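Local atomic coordinates of oxalate biosynthetic component 1 (PDB entry 5IKY), a protein that probably produces oxalate as a bifunctional enzyme of quorum sensing-dependent oxalogenesis, combining an alpha/beta-hydrolase serine hydrolase activity with an additional lyase activity. Residues 549-561 against 719-731. Sequence-based numbering, arbitrary orientation.
Sequences ERLVSADTILDAL and MALLYHALRELTL
Within the cap domain of this alpha/beta hydrolase, helix 554-560 and the loop before it lie across the long helix 715-734, a worked example of how small residues let two helix backbones approach closely at one point, A554 against A725, their CA atoms 4.4 Å apart. The axes of helix 554-560 and of segment 719-731 cross at -116° and approach to 8.9 Å. The methyl of A554 also rests on the aliphatic start of E728, with CB to CB at 3.6 Å. One turn on, I557 directs CD1 at the backbone O of L721, 3.4 Å away, while its CG2 lies against A725. L558 and L729 meet tip to tip, CD1 to CD1 at 3.8 Å, and L561 passes slantwise over L722. L687 of helix 682-690 packs on L558, L561, L722 and A725. On the loop side, the H724 ring, with CG anti to the backbone N (chi1 -174°), extends toward residues 549-554. CB of E549 meets the ring edge at CD2 (3.3 Å), R727 NH1 lies over one face, near the rim, and H854 of helix 849-860 packs edge-to-face. The joint therefore rests on apolar fit, with a histidine projecting from helix 715-734 against the loop.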
# COMPACT_ATOMS: atom_id res chain seq x y z
N GLU A 549 -32.44 13.31 9.61
CA GLU A 549 -32.91 12.52 10.75
C GLU A 549 -34.37 12.79 11.07
O GLU A 549 -35.03 11.99 11.74
CB GLU A 549 -32.04 12.79 11.98
CG GLU A 549 -31.79 14.27 12.27
CD GLU A 549 -30.84 14.48 13.42
OE1 GLU A 549 -30.16 15.53 13.45
OE2 GLU A 549 -30.75 13.60 14.30
N ARG A 550 -34.88 13.92 10.60
CA ARG A 550 -36.27 14.30 10.84
C ARG A 550 -37.22 13.57 9.90
O ARG A 550 -38.43 13.55 10.13
CB ARG A 550 -36.44 15.81 10.68
CG ARG A 550 -35.87 16.64 11.82
CD ARG A 550 -35.91 18.13 11.51
NE ARG A 550 -34.67 18.60 10.88
CZ ARG A 550 -34.56 18.92 9.60
NH1 ARG A 550 -35.61 18.83 8.79
NH2 ARG A 550 -33.39 19.34 9.12
N LEU A 551 -36.68 12.96 8.85
CA LEU A 551 -37.51 12.40 7.79
C LEU A 551 -37.45 10.88 7.68
O LEU A 551 -38.05 10.29 6.79
CB LEU A 551 -37.12 13.01 6.44
CG LEU A 551 -37.20 14.53 6.31
CD1 LEU A 551 -36.96 14.95 4.87
CD2 LEU A 551 -38.54 15.03 6.81
N VAL A 552 -36.72 10.24 8.59
CA VAL A 552 -36.58 8.79 8.56
C VAL A 552 -36.28 8.23 9.95
O VAL A 552 -35.58 8.85 10.75
CB VAL A 552 -35.49 8.36 7.55
CG1 VAL A 552 -34.11 8.79 8.03
CG2 VAL A 552 -35.53 6.86 7.31
N SER A 553 -36.84 7.06 10.24
CA SER A 553 -36.66 6.42 11.54
C SER A 553 -35.61 5.32 11.48
O SER A 553 -35.33 4.78 10.41
CB SER A 553 -37.98 5.85 12.05
OG SER A 553 -38.36 4.71 11.29
N ALA A 554 -35.05 4.99 12.64
CA ALA A 554 -34.05 3.92 12.72
C ALA A 554 -34.66 2.56 12.38
O ALA A 554 -34.01 1.72 11.77
CB ALA A 554 -33.43 3.90 14.09
N ASP A 555 -35.91 2.36 12.79
CA ASP A 555 -36.62 1.12 12.50
C ASP A 555 -36.75 0.89 11.00
O ASP A 555 -36.58 -0.23 10.51
CB ASP A 555 -38.01 1.12 13.15
CG ASP A 555 -37.95 0.88 14.64
OD1 ASP A 555 -36.93 0.33 15.11
OD2 ASP A 555 -38.93 1.23 15.34
N THR A 556 -37.04 1.96 10.26
CA THR A 556 -37.16 1.88 8.81
C THR A 556 -35.81 1.55 8.18
O THR A 556 -35.72 0.71 7.28
CB THR A 556 -37.70 3.20 8.22
OG1 THR A 556 -38.97 3.51 8.81
CG2 THR A 556 -37.86 3.08 6.71
N ILE A 557 -34.76 2.21 8.66
CA ILE A 557 -33.40 1.96 8.17
C ILE A 557 -32.98 0.52 8.45
O ILE A 557 -32.48 -0.17 7.56
CB ILE A 557 -32.39 2.92 8.82
CG1 ILE A 557 -32.74 4.37 8.49
CG2 ILE A 557 -30.98 2.60 8.36
CD1 ILE A 557 -31.85 5.39 9.18
N LEU A 558 -33.20 0.07 9.68
CA LEU A 558 -32.88 -1.30 10.07
C LEU A 558 -33.68 -2.31 9.26
O LEU A 558 -33.17 -3.38 8.92
CB LEU A 558 -33.14 -1.50 11.57
CG LEU A 558 -32.13 -0.87 12.52
CD1 LEU A 558 -32.56 -1.05 13.96
CD2 LEU A 558 -30.75 -1.47 12.29
N ASP A 559 -34.92 -1.96 8.95
CA ASP A 559 -35.79 -2.84 8.18
C ASP A 559 -35.26 -3.03 6.76
O ASP A 559 -35.35 -4.12 6.20
CB ASP A 559 -37.21 -2.26 8.14
CG ASP A 559 -38.21 -3.23 7.54
OD1 ASP A 559 -38.52 -4.24 8.19
OD2 ASP A 559 -38.69 -2.96 6.42
N ALA A 560 -34.71 -1.97 6.18
CA ALA A 560 -34.19 -2.03 4.82
C ALA A 560 -32.88 -2.82 4.74
O ALA A 560 -32.51 -3.31 3.67
CB ALA A 560 -33.99 -0.62 4.28
N LEU A 561 -32.18 -2.94 5.86
CA LEU A 561 -30.88 -3.61 5.90
C LEU A 561 -30.99 -5.07 6.31
O LEU A 561 -29.98 -5.73 6.56
CB LEU A 561 -29.93 -2.89 6.86
CG LEU A 561 -29.55 -1.45 6.53
CD1 LEU A 561 -28.68 -0.88 7.64
CD2 LEU A 561 -28.84 -1.37 5.19
N MET A 719 -23.70 6.75 5.07
CA MET A 719 -23.02 6.75 6.36
C MET A 719 -23.86 7.49 7.40
O MET A 719 -23.93 7.09 8.56
CB MET A 719 -21.63 7.38 6.24
CG MET A 719 -20.66 6.58 5.39
SD MET A 719 -20.15 5.02 6.15
CE MET A 719 -18.87 5.59 7.27
N ALA A 720 -24.51 8.57 6.97
CA ALA A 720 -25.37 9.35 7.86
C ALA A 720 -26.54 8.50 8.36
O ALA A 720 -26.92 8.57 9.52
CB ALA A 720 -25.89 10.59 7.15
N LEU A 721 -27.10 7.69 7.46
CA LEU A 721 -28.23 6.83 7.79
C LEU A 721 -27.80 5.68 8.70
O LEU A 721 -28.52 5.33 9.63
CB LEU A 721 -28.86 6.28 6.51
CG LEU A 721 -29.63 7.30 5.67
CD1 LEU A 721 -30.05 6.70 4.34
CD2 LEU A 721 -30.84 7.79 6.45
N LEU A 722 -26.64 5.11 8.42
CA LEU A 722 -26.12 4.00 9.22
C LEU A 722 -25.85 4.43 10.65
O LEU A 722 -26.22 3.73 11.60
CB LEU A 722 -24.84 3.45 8.59
CG LEU A 722 -25.02 2.66 7.30
CD1 LEU A 722 -23.68 2.22 6.74
CD2 LEU A 722 -25.93 1.47 7.53
N TYR A 723 -25.22 5.59 10.82
CA TYR A 723 -24.94 6.11 12.15
C TYR A 723 -26.21 6.58 12.85
O TYR A 723 -26.27 6.62 14.08
CB TYR A 723 -23.92 7.25 12.09
CG TYR A 723 -22.49 6.76 12.12
CD1 TYR A 723 -21.99 6.10 13.23
CD2 TYR A 723 -21.64 6.97 11.04
CE1 TYR A 723 -20.69 5.65 13.27
CE2 TYR A 723 -20.33 6.52 11.07
CZ TYR A 723 -19.86 5.86 12.19
OH TYR A 723 -18.56 5.41 12.23
N HIS A 724 -27.22 6.95 12.06
CA HIS A 724 -28.52 7.31 12.61
C HIS A 724 -29.12 6.13 13.35
O HIS A 724 -29.55 6.26 14.50
CB HIS A 724 -29.46 7.77 11.49
CG HIS A 724 -30.78 8.29 11.98
ND1 HIS A 724 -31.74 7.48 12.55
CD2 HIS A 724 -31.30 9.54 11.97
CE1 HIS A 724 -32.79 8.21 12.87
NE2 HIS A 724 -32.55 9.47 12.53
N ALA A 725 -29.16 4.98 12.69
CA ALA A 725 -29.66 3.76 13.31
C ALA A 725 -28.75 3.31 14.44
O ALA A 725 -29.21 2.78 15.45
CB ALA A 725 -29.80 2.65 12.27
N LEU A 726 -27.45 3.52 14.26
CA LEU A 726 -26.45 3.14 15.25
C LEU A 726 -26.61 3.99 16.51
O LEU A 726 -26.41 3.51 17.62
CB LEU A 726 -25.04 3.28 14.67
CG LEU A 726 -23.94 2.37 15.23
CD1 LEU A 726 -22.82 2.22 14.21
CD2 LEU A 726 -23.40 2.89 16.54
N ARG A 727 -26.96 5.26 16.32
CA ARG A 727 -27.19 6.16 17.44
C ARG A 727 -28.38 5.71 18.27
O ARG A 727 -28.31 5.63 19.49
CB ARG A 727 -27.41 7.60 16.95
CG ARG A 727 -27.75 8.59 18.05
CD ARG A 727 -28.56 9.76 17.52
NE ARG A 727 -29.64 9.30 16.64
CZ ARG A 727 -30.77 8.74 17.07
NH1 ARG A 727 -31.69 8.36 16.19
NH2 ARG A 727 -30.98 8.57 18.36
N GLU A 728 -29.48 5.40 17.58
CA GLU A 728 -30.71 4.96 18.22
C GLU A 728 -30.50 3.71 19.06
O GLU A 728 -30.95 3.64 20.21
CB GLU A 728 -31.78 4.70 17.16
CG GLU A 728 -33.02 4.00 17.69
CD GLU A 728 -34.14 4.96 18.03
OE1 GLU A 728 -33.88 6.18 18.06
OE2 GLU A 728 -35.27 4.49 18.27
N LEU A 729 -29.82 2.72 18.49
CA LEU A 729 -29.62 1.44 19.17
C LEU A 729 -28.65 1.56 20.34
O LEU A 729 -28.79 0.85 21.34
CB LEU A 729 -29.11 0.39 18.18
CG LEU A 729 -30.10 -0.08 17.11
CD1 LEU A 729 -29.44 -1.07 16.17
CD2 LEU A 729 -31.33 -0.70 17.76
N THR A 730 -27.67 2.45 20.22
CA THR A 730 -26.67 2.62 21.27
C THR A 730 -27.26 3.37 22.46
O THR A 730 -26.99 3.03 23.62
CB THR A 730 -25.43 3.37 20.75
OG1 THR A 730 -24.84 2.62 19.68
CG2 THR A 730 -24.40 3.54 21.86
N LEU A 731 -28.06 4.39 22.18
CA LEU A 731 -28.70 5.19 23.22
C LEU A 731 -29.61 4.33 24.09
O LEU A 731 -29.63 4.47 25.31
CB LEU A 731 -29.49 6.34 22.61
CG LEU A 731 -28.66 7.53 22.13
CD1 LEU A 731 -29.53 8.51 21.37
CD2 LEU A 731 -27.99 8.21 23.31